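Virulence factor (Pectobacterium carotovorum, PDB 2W3Y) is an S-palmitoylated virulence factor of a bacterium pathogenic to Drosophila that binds to lipid vesicles and so probably acts at membranes. Local coordinates at residues P103-D108 and K240-N245; D9-F14 and D248-K253; Q57-A62 and E232-E237; N85-K88 and D92-K95. All coordinates share one frame; numbering follows the deposited sequence.

Interaction 1 (P103-D108 and K240-N245)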
loop_
_atom_site.group_PDB
_atom_site.type_symbol
_atom_site.label_atom_id
_atom_site.label_comp_id
_atom_site.label_asym_id
_atom_site.label_seq_id
_atom_site.Cartn_x
_atom_site.Cartn_y
_atom_site.Cartn_z
ATOM N N PRO A 103 -15.144 -3.670 6.044
ATOM C CA PRO A 103 -16.453 -4.349 6.126
ATOM C C PRO A 103 -17.398 -3.953 4.988
ATOM O O PRO A 103 -18.191 -4.779 4.510
ATOM C CB PRO A 103 -17.014 -3.858 7.460
ATOM C CG PRO A 103 -15.838 -3.440 8.245
ATOM C CD PRO A 103 -14.877 -2.873 7.256
ATOM N N ALA A 104 -17.265 -2.708 4.531
ATOM C CA ALA A 104 -18.132 -2.130 3.509
ATOM C C ALA A 104 -17.908 -2.672 2.098
ATOM O O ALA A 104 -18.872 -2.972 1.390
ATOM C CB ALA A 104 -17.995 -0.612 3.520
ATOM N N PHE A 105 -16.642 -2.804 1.689
ATOM C CA PHE A 105 -16.307 -3.091 0.289
ATOM C C PHE A 105 -15.372 -4.282 0.084
ATOM O O PHE A 105 -15.028 -4.629 -1.045
ATOM C CB PHE A 105 -15.652 -1.863 -0.356
ATOM C CG PHE A 105 -16.442 -0.597 -0.222
ATOM C CD1 PHE A 105 -17.580 -0.387 -0.988
ATOM C CD2 PHE A 105 -16.021 0.400 0.643
ATOM C CE1 PHE A 105 -18.298 0.794 -0.885
ATOM C CE2 PHE A 105 -16.736 1.597 0.768
ATOM C CZ PHE A 105 -17.877 1.793 0.001
ATOM N N PHE A 106 -14.951 -4.911 1.174
ATOM C CA PHE A 106 -13.893 -5.914 1.079
ATOM C C PHE A 106 -14.259 -7.215 1.785
ATOM O O PHE A 106 -15.242 -7.295 2.532
ATOM C CB PHE A 106 -12.578 -5.363 1.653
ATOM C CG PHE A 106 -12.009 -4.195 0.885
ATOM C CD1 PHE A 106 -10.987 -4.387 -0.032
ATOM C CD2 PHE A 106 -12.481 -2.902 1.092
ATOM C CE1 PHE A 106 -10.463 -3.316 -0.755
ATOM C CE2 PHE A 106 -11.967 -1.830 0.384
ATOM C CZ PHE A 106 -10.950 -2.039 -0.545
ATOM N N THR A 107 -13.436 -8.225 1.571
ATOM C CA THR A 107 -13.650 -9.523 2.186
ATOM C C THR A 107 -12.313 -10.043 2.726
ATOM O O THR A 107 -11.286 -9.381 2.552
ATOM C CB THR A 107 -14.350 -10.484 1.187
ATOM O OG1 THR A 107 -14.728 -11.694 1.858
ATOM C CG2 THR A 107 -13.480 -10.787 -0.028
ATOM N N ASP A 108 -12.335 -11.208 3.379
ATOM C CA ASP A 108 -11.158 -11.797 4.045
ATOM C C ASP A 108 -10.300 -10.756 4.773
ATOM O O ASP A 108 -9.120 -10.559 4.443
ATOM C CB ASP A 108 -10.310 -12.616 3.059
ATOM C CG ASP A 108 -11.040 -13.848 2.538
ATOM O OD1 ASP A 108 -11.878 -14.436 3.270
ATOM O OD2 ASP A 108 -10.767 -14.232 1.392
ATOM N N LYS A 240 -21.787 -2.002 -7.660
ATOM C CA LYS A 240 -20.964 -1.128 -8.505
ATOM C C LYS A 240 -21.289 0.357 -8.257
ATOM O O LYS A 240 -20.387 1.204 -8.216
ATOM C CB LYS A 240 -21.147 -1.491 -9.980
ATOM C CG LYS A 240 -20.403 -0.597 -10.967
ATOM C CD LYS A 240 -20.254 -1.278 -12.315
ATOM C CE LYS A 240 -20.000 -0.283 -13.444
ATOM N NZ LYS A 240 -18.760 0.535 -13.279
ATOM N N LYS A 241 -22.577 0.656 -8.065
ATOM C CA LYS A 241 -23.035 2.027 -7.834
ATOM C C LYS A 241 -22.651 2.614 -6.481
ATOM O O LYS A 241 -22.263 3.783 -6.413
ATOM C CB LYS A 241 -24.549 2.165 -8.051
ATOM C CG LYS A 241 -24.936 2.293 -9.511
ATOM C CD LYS A 241 -26.343 2.873 -9.674
ATOM C CE LYS A 241 -27.436 1.849 -9.385
ATOM N NZ LYS A 241 -28.745 2.307 -9.956
ATOM N N LYS A 242 -22.760 1.833 -5.407
ATOM C CA LYS A 242 -22.351 2.368 -4.103
ATOM C C LYS A 242 -20.835 2.596 -4.028
ATOM O O LYS A 242 -20.398 3.581 -3.444
ATOM C CB LYS A 242 -22.901 1.573 -2.899
ATOM C CG LYS A 242 -22.316 0.189 -2.658
ATOM C CD LYS A 242 -22.637 -0.296 -1.224
ATOM C CE LYS A 242 -21.445 -0.106 -0.278
ATOM N NZ LYS A 242 -21.799 0.237 1.126
ATOM N N VAL A 243 -20.063 1.694 -4.637
ATOM C CA VAL A 243 -18.614 1.847 -4.784
ATOM C C VAL A 243 -18.301 3.154 -5.516
ATOM O O VAL A 243 -17.641 4.026 -4.955
ATOM C CB VAL A 243 -17.968 0.624 -5.512
ATOM C CG1 VAL A 243 -16.493 0.884 -5.873
ATOM C CG2 VAL A 243 -18.092 -0.656 -4.648
ATOM N N ASP A 244 -18.820 3.295 -6.744
ATOM C CA ASP A 244 -18.550 4.458 -7.602
ATOM C C ASP A 244 -18.962 5.791 -6.989
ATOM O O ASP A 244 -18.205 6.761 -7.080
ATOM C CB ASP A 244 -19.196 4.289 -8.982
ATOM C CG ASP A 244 -18.475 3.258 -9.843
ATOM O OD1 ASP A 244 -17.312 2.900 -9.518
ATOM O OD2 ASP A 244 -19.080 2.795 -10.840
ATOM N N ASN A 245 -20.139 5.824 -6.355
ATOM C CA ASN A 245 -20.639 7.034 -5.706
ATOM C C ASN A 245 -19.782 7.441 -4.509
ATOM O O ASN A 245 -19.472 8.617 -4.324
ATOM C CB ASN A 245 -22.104 6.874 -5.254
ATOM C CG ASN A 245 -23.108 6.900 -6.423
ATOM O OD1 ASN A 245 -22.855 7.489 -7.477
ATOM N ND2 ASN A 245 -24.257 6.259 -6.222
#
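Phe105 meets Lys242 and Val243 through one side of its ring, and the contact is almost wholly apolar. CD1 of Phe105 lies 3.7 Å from CG2 of Val243, a branched methyl against an aromatic carbon. Phe105 and Val243 run alongside one another, pointing opposite ways, and the valine methyl comes to the ring at a slant. The torsion of Phe105 (chi1 -53°) places CG beside the backbone N and turns the ring toward helix 237-250. A large flat residue suits this buried place because it bridges a backbone gap that leaves the CA atoms of Phe105 and Val243 7.4 Å apart.

Lys242 adds a second kind of contact, that of its aliphatic chain. Bent at chi3 (-100°) and chi4, it brings CE to 3.3 Å from CE1 of Phe105, a tight approach, while NZ stays 4.1 Å from the same CE1. The last methylene, CE, thus touches the ring obliquely, and the ammonium end lies at the margin of the contact.

The arrangement joins the last turn of helix 91-105, just where the chain passes into strand 106-107 of the large mixed sheet, to helix 237-250. Phe228 of the neighbouring strand 214-228, together with Phe70 and Phe246, makes the Phe105 site an aromatic cluster. From its own helix, Ala104 sets CB 3.6 Å above one face of the Phe105 ring, offset toward the rim.

Polar groups work round the edges. The carbonyl of Ala104 accepts a hydrogen bond from Arg229, a cationic partner consistent with the partial negative charge at the C-terminal end of a helix.

Interaction 2 (D9-F14 and D248-K253)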
loop_
_atom_site.group_PDB
_atom_site.type_symbol
_atom_site.label_atom_id
_atom_site.label_comp_id
_atom_site.label_asym_id
_atom_site.label_seq_id
_atom_site.Cartn_x
_atom_site.Cartn_y
_atom_site.Cartn_z
ATOM N N ASP A 9 -23.217 3.448 6.530
ATOM C CA ASP A 9 -22.519 3.784 7.774
ATOM C C ASP A 9 -21.070 4.208 7.498
ATOM O O ASP A 9 -20.490 4.984 8.258
ATOM C CB ASP A 9 -22.606 2.667 8.840
ATOM C CG ASP A 9 -22.817 1.269 8.248
ATOM O OD1 ASP A 9 -22.857 0.303 9.045
ATOM O OD2 ASP A 9 -22.952 1.126 7.009
ATOM N N VAL A 10 -20.503 3.705 6.401
ATOM C CA VAL A 10 -19.206 4.173 5.911
ATOM C C VAL A 10 -19.314 5.597 5.364
ATOM O O VAL A 10 -18.475 6.449 5.681
ATOM C CB VAL A 10 -18.643 3.256 4.820
ATOM C CG1 VAL A 10 -17.124 3.317 4.814
ATOM C CG2 VAL A 10 -19.109 1.852 5.049
ATOM N N ASP A 11 -20.346 5.852 4.550
ATOM C CA ASP A 11 -20.645 7.209 4.064
ATOM C C ASP A 11 -20.761 8.240 5.198
ATOM O O ASP A 11 -20.176 9.329 5.114
ATOM C CB ASP A 11 -21.894 7.224 3.166
ATOM C CG ASP A 11 -22.346 8.651 2.789
ATOM O OD1 ASP A 11 -21.524 9.461 2.298
ATOM O OD2 ASP A 11 -23.540 8.968 2.996
ATOM N N LEU A 12 -21.484 7.890 6.261
ATOM C CA LEU A 12 -21.653 8.780 7.414
ATOM C C LEU A 12 -20.335 9.043 8.153
ATOM O O LEU A 12 -20.081 10.161 8.602
ATOM C CB LEU A 12 -22.692 8.212 8.390
ATOM C CG LEU A 12 -24.105 7.915 7.870
ATOM C CD1 LEU A 12 -24.957 7.232 8.941
ATOM C CD2 LEU A 12 -24.784 9.178 7.342
ATOM N N TYR A 13 -19.511 8.000 8.275
ATOM C CA TYR A 13 -18.197 8.097 8.916
ATOM C C TYR A 13 -17.319 9.122 8.194
ATOM O O TYR A 13 -16.709 10.006 8.816
ATOM C CB TYR A 13 -17.513 6.713 8.959
ATOM C CG TYR A 13 -16.148 6.760 9.612
ATOM C CD1 TYR A 13 -16.021 6.753 11.006
ATOM C CD2 TYR A 13 -14.981 6.836 8.834
ATOM C CE1 TYR A 13 -14.770 6.823 11.618
ATOM C CE2 TYR A 13 -13.730 6.896 9.433
ATOM C CZ TYR A 13 -13.633 6.886 10.822
ATOM O OH TYR A 13 -12.396 6.948 11.417
ATOM N N PHE A 14 -17.288 9.004 6.872
ATOM C CA PHE A 14 -16.509 9.896 6.022
ATOM C C PHE A 14 -17.118 11.295 5.910
ATOM O O PHE A 14 -16.378 12.284 5.883
ATOM C CB PHE A 14 -16.285 9.247 4.651
ATOM C CG PHE A 14 -15.128 8.280 4.633
ATOM C CD1 PHE A 14 -15.235 7.021 5.231
ATOM C CD2 PHE A 14 -13.915 8.641 4.039
ATOM C CE1 PHE A 14 -14.144 6.130 5.249
ATOM C CE2 PHE A 14 -12.834 7.758 4.033
ATOM C CZ PHE A 14 -12.944 6.499 4.636
ATOM N N ASP A 248 -16.401 8.699 -5.784
ATOM C CA ASP A 248 -16.623 10.037 -6.342
ATOM C C ASP A 248 -16.782 11.133 -5.275
ATOM O O ASP A 248 -16.251 12.232 -5.422
ATOM C CB ASP A 248 -17.822 10.017 -7.317
ATOM C CG ASP A 248 -17.452 9.473 -8.689
ATOM O OD1 ASP A 248 -16.234 9.380 -8.989
ATOM O OD2 ASP A 248 -18.368 9.149 -9.487
ATOM N N LYS A 249 -17.480 10.817 -4.189
ATOM C CA LYS A 249 -17.749 11.791 -3.133
ATOM C C LYS A 249 -16.521 12.163 -2.269
ATOM O O LYS A 249 -16.362 13.316 -1.846
ATOM C CB LYS A 249 -18.899 11.279 -2.247
ATOM C CG LYS A 249 -19.486 12.325 -1.300
ATOM C CD LYS A 249 -20.757 11.819 -0.603
ATOM C CE LYS A 249 -21.140 12.694 0.586
ATOM N NZ LYS A 249 -22.207 12.050 1.442
ATOM N N TYR A 250 -15.656 11.186 -2.013
ATOM C CA TYR A 250 -14.585 11.364 -1.040
ATOM C C TYR A 250 -13.195 11.314 -1.665
ATOM O O TYR A 250 -12.189 11.168 -0.954
ATOM C CB TYR A 250 -14.746 10.344 0.085
ATOM C CG TYR A 250 -16.053 10.527 0.856
ATOM C CD1 TYR A 250 -16.254 11.658 1.649
ATOM C CD2 TYR A 250 -17.077 9.585 0.775
ATOM C CE1 TYR A 250 -17.440 11.850 2.352
ATOM C CE2 TYR A 250 -18.281 9.766 1.480
ATOM C CZ TYR A 250 -18.449 10.902 2.259
ATOM O OH TYR A 250 -19.609 11.110 2.966
ATOM N N GLU A 251 -13.158 11.477 -2.990
ATOM C CA GLU A 251 -11.935 11.388 -3.808
ATOM C C GLU A 251 -10.747 12.186 -3.262
ATOM O O GLU A 251 -10.856 13.375 -3.020
ATOM C CB GLU A 251 -12.221 11.835 -5.254
ATOM C CG GLU A 251 -11.051 11.567 -6.211
ATOM C CD GLU A 251 -11.317 11.998 -7.646
ATOM O OE1 GLU A 251 -10.320 12.295 -8.354
ATOM O OE2 GLU A 251 -12.506 12.039 -8.065
ATOM N N GLY A 252 -9.611 11.519 -3.082
ATOM C CA GLY A 252 -8.373 12.211 -2.738
ATOM C C GLY A 252 -7.587 12.552 -3.998
ATOM O O GLY A 252 -7.848 12.004 -5.060
ATOM N N LYS A 253 -6.635 13.475 -3.878
ATOM C CA LYS A 253 -5.649 13.725 -4.932
ATOM C C LYS A 253 -4.985 12.416 -5.359
ATOM O O LYS A 253 -4.807 11.519 -4.546
ATOM C CB LYS A 253 -4.578 14.692 -4.420
ATOM C CG LYS A 253 -4.733 16.131 -4.892
ATOM C CD LYS A 253 -5.773 16.881 -4.121
ATOM C CE LYS A 253 -5.746 18.351 -4.529
ATOM N NZ LYS A 253 -7.022 19.037 -4.222
#
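Asp11 reaches across from helix 9-18 to meet both Tyr250 and Lys249 with a single oxygen, while Phe14, one turn on, lies against the tyrosine ring. The packed part is this second one. CB of Phe14 sits over the centre of one face of Tyr250, 3.6 Å from the ring centroid and only 9° off the ring normal, a CH-pi contact. CG of Lys249 covers the opposite face, so the phenol is clasped between an alkyl group of each helix. The Phe14 ring adds an edge-to-face pair, turning its edge toward the Tyr250 face with centroids 5.6 Å apart and planes at 52°. Phe246 extends the aromatic cluster, and Val73, Ala77 and Leu101 bring helices 57-81 and 91-105 against Phe14. A short N-terminal helix is thereby bound to the end of helix 237-250, far along the chain.

The outer side, where Asp11 and Lys249 are partly exposed, is polar and held by hydrogen bonds instead of close packing. A chi1 of 172° swings the Asp11 carboxylate across so that OD1 reaches the edge of the tyrosine ring. Tyr250 OH donates to Asp11 OD1 at 2.6 Å, coming from above the carboxylate plane. Lys249, fully extended, runs out at about a right angle to the aspartate; its NZ meets the syn lone pair of Asp11 OD1 at 2.8 Å in a salt bridge and also bonds Gln15.

Tyrosine suits this boundary because its ring can be buried while its hydroxyl reaches the polar rim. Gripped by one cationic and one neutral donor, Asp11 OD1 would carry well-compensated charge, which probably favours the ionised carboxylate.

Interaction 3 (Q57-A62 and E232-E237)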
loop_
_atom_site.group_PDB
_atom_site.type_symbol
_atom_site.label_atom_id
_atom_site.label_comp_id
_atom_site.label_asym_id
_atom_site.label_seq_id
_atom_site.Cartn_x
_atom_site.Cartn_y
_atom_site.Cartn_z
ATOM N N GLN A 57 -7.415 -9.083 -18.332
ATOM C CA GLN A 57 -6.735 -7.781 -18.497
ATOM C C GLN A 57 -7.611 -6.542 -18.264
ATOM O O GLN A 57 -7.178 -5.587 -17.605
ATOM C CB GLN A 57 -6.007 -7.711 -19.847
ATOM C CG GLN A 57 -4.908 -8.760 -19.964
ATOM C CD GLN A 57 -3.991 -8.562 -21.151
ATOM O OE1 GLN A 57 -3.563 -7.442 -21.449
ATOM N NE2 GLN A 57 -3.667 -9.655 -21.828
ATOM N N LYS A 58 -8.840 -6.570 -18.782
ATOM C CA LYS A 58 -9.804 -5.489 -18.553
ATOM C C LYS A 58 -10.142 -5.319 -17.067
ATOM O O LYS A 58 -10.131 -4.201 -16.555
ATOM C CB LYS A 58 -11.089 -5.743 -19.364
ATOM C CG LYS A 58 -12.247 -4.781 -19.108
ATOM C CD LYS A 58 -13.515 -5.271 -19.831
ATOM C CE LYS A 58 -14.629 -4.244 -19.780
ATOM N NZ LYS A 58 -15.827 -4.692 -20.554
ATOM N N GLN A 59 -10.462 -6.433 -16.406
ATOM C CA GLN A 59 -10.756 -6.483 -14.967
ATOM C C GLN A 59 -9.575 -5.970 -14.116
ATOM O O GLN A 59 -9.765 -5.242 -13.151
ATOM C CB GLN A 59 -11.134 -7.922 -14.594
ATOM C CG GLN A 59 -11.493 -8.177 -13.133
ATOM C CD GLN A 59 -12.127 -9.551 -12.928
ATOM O OE1 GLN A 59 -12.886 -10.038 -13.779
ATOM N NE2 GLN A 59 -11.829 -10.176 -11.802
ATOM N N VAL A 60 -8.360 -6.335 -14.507
ATOM C CA VAL A 60 -7.155 -5.929 -13.790
ATOM C C VAL A 60 -6.897 -4.420 -13.913
ATOM O O VAL A 60 -6.588 -3.748 -12.917
ATOM C CB VAL A 60 -5.928 -6.770 -14.230
ATOM C CG1 VAL A 60 -4.635 -6.190 -13.672
ATOM C CG2 VAL A 60 -6.099 -8.219 -13.787
ATOM N N LYS A 61 -7.042 -3.887 -15.129
ATOM C CA LYS A 61 -6.883 -2.446 -15.365
ATOM C C LYS A 61 -7.899 -1.618 -14.582
ATOM O O LYS A 61 -7.547 -0.590 -14.014
ATOM C CB LYS A 61 -6.886 -2.112 -16.874
ATOM C CG LYS A 61 -5.560 -2.477 -17.592
ATOM C CD LYS A 61 -5.716 -2.471 -19.126
ATOM C CE LYS A 61 -4.507 -3.122 -19.820
ATOM N NZ LYS A 61 -3.373 -2.146 -19.926
ATOM N N ALA A 62 -9.147 -2.086 -14.525
ATOM C CA ALA A 62 -10.181 -1.444 -13.705
ATOM C C ALA A 62 -9.887 -1.576 -12.191
ATOM O O ALA A 62 -10.033 -0.606 -11.432
ATOM C CB ALA A 62 -11.558 -2.028 -14.037
ATOM N N GLU A 232 -18.353 -9.156 -7.472
ATOM C CA GLU A 232 -19.596 -8.438 -7.233
ATOM C C GLU A 232 -19.637 -7.068 -7.904
ATOM O O GLU A 232 -20.704 -6.628 -8.322
ATOM C CB GLU A 232 -19.860 -8.283 -5.739
ATOM C CG GLU A 232 -20.297 -9.570 -5.067
ATOM C CD GLU A 232 -20.051 -9.574 -3.570
ATOM O OE1 GLU A 232 -20.838 -8.932 -2.834
ATOM O OE2 GLU A 232 -19.074 -10.232 -3.131
ATOM N N TYR A 233 -18.486 -6.399 -8.005
ATOM C CA TYR A 233 -18.411 -5.101 -8.680
ATOM C C TYR A 233 -18.779 -5.220 -10.173
ATOM O O TYR A 233 -19.416 -4.327 -10.736
ATOM C CB TYR A 233 -17.022 -4.460 -8.495
ATOM C CG TYR A 233 -16.854 -3.124 -9.188
ATOM C CD1 TYR A 233 -17.199 -1.934 -8.550
ATOM C CD2 TYR A 233 -16.359 -3.056 -10.492
ATOM C CE1 TYR A 233 -17.052 -0.695 -9.208
ATOM C CE2 TYR A 233 -16.211 -1.849 -11.149
ATOM C CZ TYR A 233 -16.554 -0.668 -10.504
ATOM O OH TYR A 233 -16.391 0.524 -11.170
ATOM N N PHE A 234 -18.377 -6.317 -10.799
ATOM C CA PHE A 234 -18.658 -6.533 -12.214
ATOM C C PHE A 234 -19.957 -7.307 -12.491
ATOM O O PHE A 234 -20.365 -7.429 -13.646
ATOM C CB PHE A 234 -17.473 -7.224 -12.899
ATOM C CG PHE A 234 -16.390 -6.284 -13.338
ATOM C CD1 PHE A 234 -16.482 -5.615 -14.559
ATOM C CD2 PHE A 234 -15.267 -6.073 -12.541
ATOM C CE1 PHE A 234 -15.471 -4.747 -14.980
ATOM C CE2 PHE A 234 -14.249 -5.204 -12.947
ATOM C CZ PHE A 234 -14.349 -4.539 -14.166
ATOM N N SER A 235 -20.605 -7.821 -11.448
ATOM C CA SER A 235 -21.840 -8.596 -11.628
ATOM C C SER A 235 -23.069 -7.944 -10.997
ATOM O O SER A 235 -24.200 -8.192 -11.426
ATOM C CB SER A 235 -21.673 -10.031 -11.117
ATOM O OG SER A 235 -21.706 -10.090 -9.701
ATOM N N ASN A 236 -22.843 -7.107 -9.993
ATOM C CA ASN A 236 -23.918 -6.523 -9.203
ATOM C C ASN A 236 -23.943 -5.010 -9.396
ATOM O O ASN A 236 -23.140 -4.283 -8.798
ATOM C CB ASN A 236 -23.713 -6.904 -7.732
ATOM C CG ASN A 236 -24.864 -6.498 -6.833
ATOM O OD1 ASN A 236 -25.548 -5.509 -7.066
ATOM N ND2 ASN A 236 -25.056 -7.256 -5.771
ATOM N N GLU A 237 -24.874 -4.543 -10.233
ATOM C CA GLU A 237 -24.946 -3.130 -10.613
ATOM C C GLU A 237 -25.165 -2.183 -9.428
ATOM O O GLU A 237 -24.658 -1.060 -9.429
ATOM C CB GLU A 237 -26.032 -2.894 -11.674
ATOM C CG GLU A 237 -25.901 -3.738 -12.956
ATOM C CD GLU A 237 -24.846 -3.227 -13.943
ATOM O OE1 GLU A 237 -24.029 -2.350 -13.572
ATOM O OE2 GLU A 237 -24.840 -3.717 -15.102
#
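Phe234 projects from the C-terminal part of helix 230-235 onto the first turns of helix 57-81, touching Ala62 and Gln59 in a small surface contact between two helices. Helix 230-235 is followed directly by helix 237-250, with Asn236 as the N-cap of the second.

The contact itself is apolar. With chi1 at -84°, Phe234 sends its ring out to helix 57-81 and meets it with CZ and CE2. Alanine suits the receiving position, since its short side chain lets the ring come close to the helix. Gln59, its chain extended, offers a methylene obliquely to the ring: CG lies 4.1 Å from CE2 of Phe234. Gln59 also touches Tyr187 of strand 185-198, which brings the sheet up to the same helix. On one face of Phe234, the neighbouring Tyr233 places CE2 4.3 Å above the ring plane, toward the rim.

No hydrogen bond crosses the contact; those nearby lie around the join between helices 230-235 and 237-250. As N-cap, Asn236 uses OD1 to accept from the backbone N of Phe239 and also bonds Thr238, a role to which the short asparagine side chain is suited. Ser235 OG bonds the carbonyl of Glu231. Across the contact, the closest approach is Ala62 CB, in the ring plane at the edge, 3.8 Å from Phe234 CZ.

Interaction 4 (N85-K88 and D92-K95)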
loop_
_atom_site.group_PDB
_atom_site.type_symbol
_atom_site.label_atom_id
_atom_site.label_comp_id
_atom_site.label_asym_id
_atom_site.label_seq_id
_atom_site.Cartn_x
_atom_site.Cartn_y
_atom_site.Cartn_z
ATOM N N ASN A 85 0.393 17.495 12.345
ATOM C CA ASN A 85 1.179 16.934 11.245
ATOM C C ASN A 85 1.793 15.590 11.609
ATOM O O ASN A 85 1.725 14.649 10.825
ATOM C CB ASN A 85 2.246 17.923 10.761
ATOM C CG ASN A 85 2.847 17.508 9.427
ATOM O OD1 ASN A 85 2.188 17.558 8.400
ATOM N ND2 ASN A 85 4.082 17.074 9.453
ATOM N N LYS A 86 2.361 15.493 12.810
ATOM C CA LYS A 86 2.964 14.242 13.277
ATOM C C LYS A 86 1.991 13.049 13.234
ATOM O O LYS A 86 2.357 11.935 12.863
ATOM C CB LYS A 86 3.515 14.425 14.695
ATOM C CG LYS A 86 4.797 15.201 14.754
ATOM C CD LYS A 86 5.316 15.309 16.192
ATOM C CE LYS A 86 6.392 16.379 16.301
ATOM N NZ LYS A 86 7.527 16.065 15.401
ATOM N N GLU A 87 0.744 13.315 13.619
ATOM C CA GLU A 87 -0.292 12.305 13.689
ATOM C C GLU A 87 -0.811 11.826 12.332
ATOM O O GLU A 87 -1.429 10.752 12.250
ATOM C CB GLU A 87 -1.433 12.793 14.587
ATOM C CG GLU A 87 -1.086 12.706 16.072
ATOM C CD GLU A 87 -2.134 13.383 16.950
ATOM O OE1 GLU A 87 -3.050 12.683 17.449
ATOM O OE2 GLU A 87 -2.054 14.625 17.114
ATOM N N LYS A 88 -0.545 12.581 11.264
ATOM C CA LYS A 88 -0.777 12.048 9.891
ATOM C C LYS A 88 0.005 10.745 9.611
ATOM O O LYS A 88 -0.383 9.942 8.755
ATOM C CB LYS A 88 -0.420 13.082 8.807
ATOM C CG LYS A 88 -1.259 14.331 8.817
ATOM C CD LYS A 88 -0.692 15.357 7.827
ATOM C CE LYS A 88 -1.168 16.769 8.128
ATOM N NZ LYS A 88 -2.582 16.970 7.804
ATOM N N ASP A 92 -2.166 4.061 13.941
ATOM C CA ASP A 92 -3.458 3.794 14.575
ATOM C C ASP A 92 -4.611 4.575 13.928
ATOM O O ASP A 92 -5.727 4.083 13.873
ATOM C CB ASP A 92 -3.399 3.989 16.100
ATOM C CG ASP A 92 -2.675 2.827 16.822
ATOM O OD1 ASP A 92 -1.987 3.096 17.846
ATOM O OD2 ASP A 92 -2.794 1.644 16.386
ATOM N N ILE A 93 -4.337 5.776 13.421
ATOM C CA ILE A 93 -5.352 6.566 12.684
ATOM C C ILE A 93 -5.686 5.974 11.302
ATOM O O ILE A 93 -6.865 5.926 10.900
ATOM C CB ILE A 93 -4.943 8.050 12.581
ATOM C CG1 ILE A 93 -4.826 8.664 13.991
ATOM C CG2 ILE A 93 -5.928 8.821 11.698
ATOM C CD1 ILE A 93 -4.152 10.022 14.032
ATOM N N TRP A 94 -4.651 5.531 10.584
ATOM C CA TRP A 94 -4.809 4.727 9.352
ATOM C C TRP A 94 -5.618 3.444 9.592
ATOM O O TRP A 94 -6.479 3.072 8.787
ATOM C CB TRP A 94 -3.425 4.378 8.757
ATOM C CG TRP A 94 -2.695 5.564 8.158
ATOM C CD1 TRP A 94 -1.965 6.505 8.832
ATOM C CD2 TRP A 94 -2.624 5.924 6.767
ATOM N NE1 TRP A 94 -1.455 7.433 7.947
ATOM C CE2 TRP A 94 -1.846 7.102 6.676
ATOM C CE3 TRP A 94 -3.157 5.372 5.592
ATOM C CZ2 TRP A 94 -1.579 7.744 5.447
ATOM C CZ3 TRP A 94 -2.892 6.006 4.374
ATOM C CH2 TRP A 94 -2.102 7.177 4.316
ATOM N N LYS A 95 -5.340 2.752 10.703
ATOM C CA LYS A 95 -6.098 1.548 11.037
ATOM C C LYS A 95 -7.593 1.841 11.321
ATOM O O LYS A 95 -8.469 1.112 10.842
ATOM C CB LYS A 95 -5.432 0.789 12.193
ATOM C CG LYS A 95 -6.103 -0.547 12.539
ATOM C CD LYS A 95 -5.340 -1.289 13.641
ATOM C CE LYS A 95 -5.548 -0.642 15.004
ATOM N NZ LYS A 95 -4.762 -1.324 16.099
#
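Ile93 lays its CD1 methyl over the backbone and CB of Glu87, spanning the turn that links helix 57-81 to helix 91-105. This is a helix-loop-helix connection in which 85-88, helical in phi/psi but without the regular bonds, meets the first turns of helix 91-105. The methyl is 3.9 Å from Glu87 CB and a tight 3.3 Å from Glu87 O. A long branched residue suits the site: a chi1 of -61° and an extended outer torsion carry CD1 to the loop, and the same side chain touches Val78. Glu87 contributes its alkyl root here, while its carboxylate turns to Ser84.

Beside this, Trp94 lies buried, its indole packed by Val78 and Ser75 of helix 57-81 and by Val42, Tyr44, Leu169 and Ala171 of the mixed sheet. Tryptophan fits because its large ring system makes contact with all these side chains and still brings one N-H, which needs a partner when buried. That partner is the carbonyl of Lys88, whose CB is directed away from 92-95 and whose NZ bonds Asn79. The Trp94 side chain lies about 13 Å from a bound palmitic acid, so it is not part of the immediate lipid contact.

The bond runs nearly in the indole plane and approaches the carbonyl somewhat to one side of its plane: Trp94 NE1 to Lys88 O, 2.8 Å, with an N-H...O angle of 161°.

In the fold
Interactions 1 and 2 share helix 237-250 and touch, Val10 packing on Ala104; both are partly buried, with aromatic rings on the inside and lysine at the margin. Interaction 1 is an apolar contact beside the sheet, whereas interaction 2 adds a salt bridge and a tyrosine bond where the N-terminal helix is joined on. Interaction 3 is a surface contact without polar bonds across it, yet it meets interaction 1 through Tyr233, whose hydroxyl bonds Asp244 and Lys240. Interaction 4, its centre about 32 Å from that of interaction 3, is local in sequence: it joins a loop to the start of helix 91-105, whose other end serves interaction 1, and combines a buried indole hydrogen bond with the packing of Ile93 on Glu87.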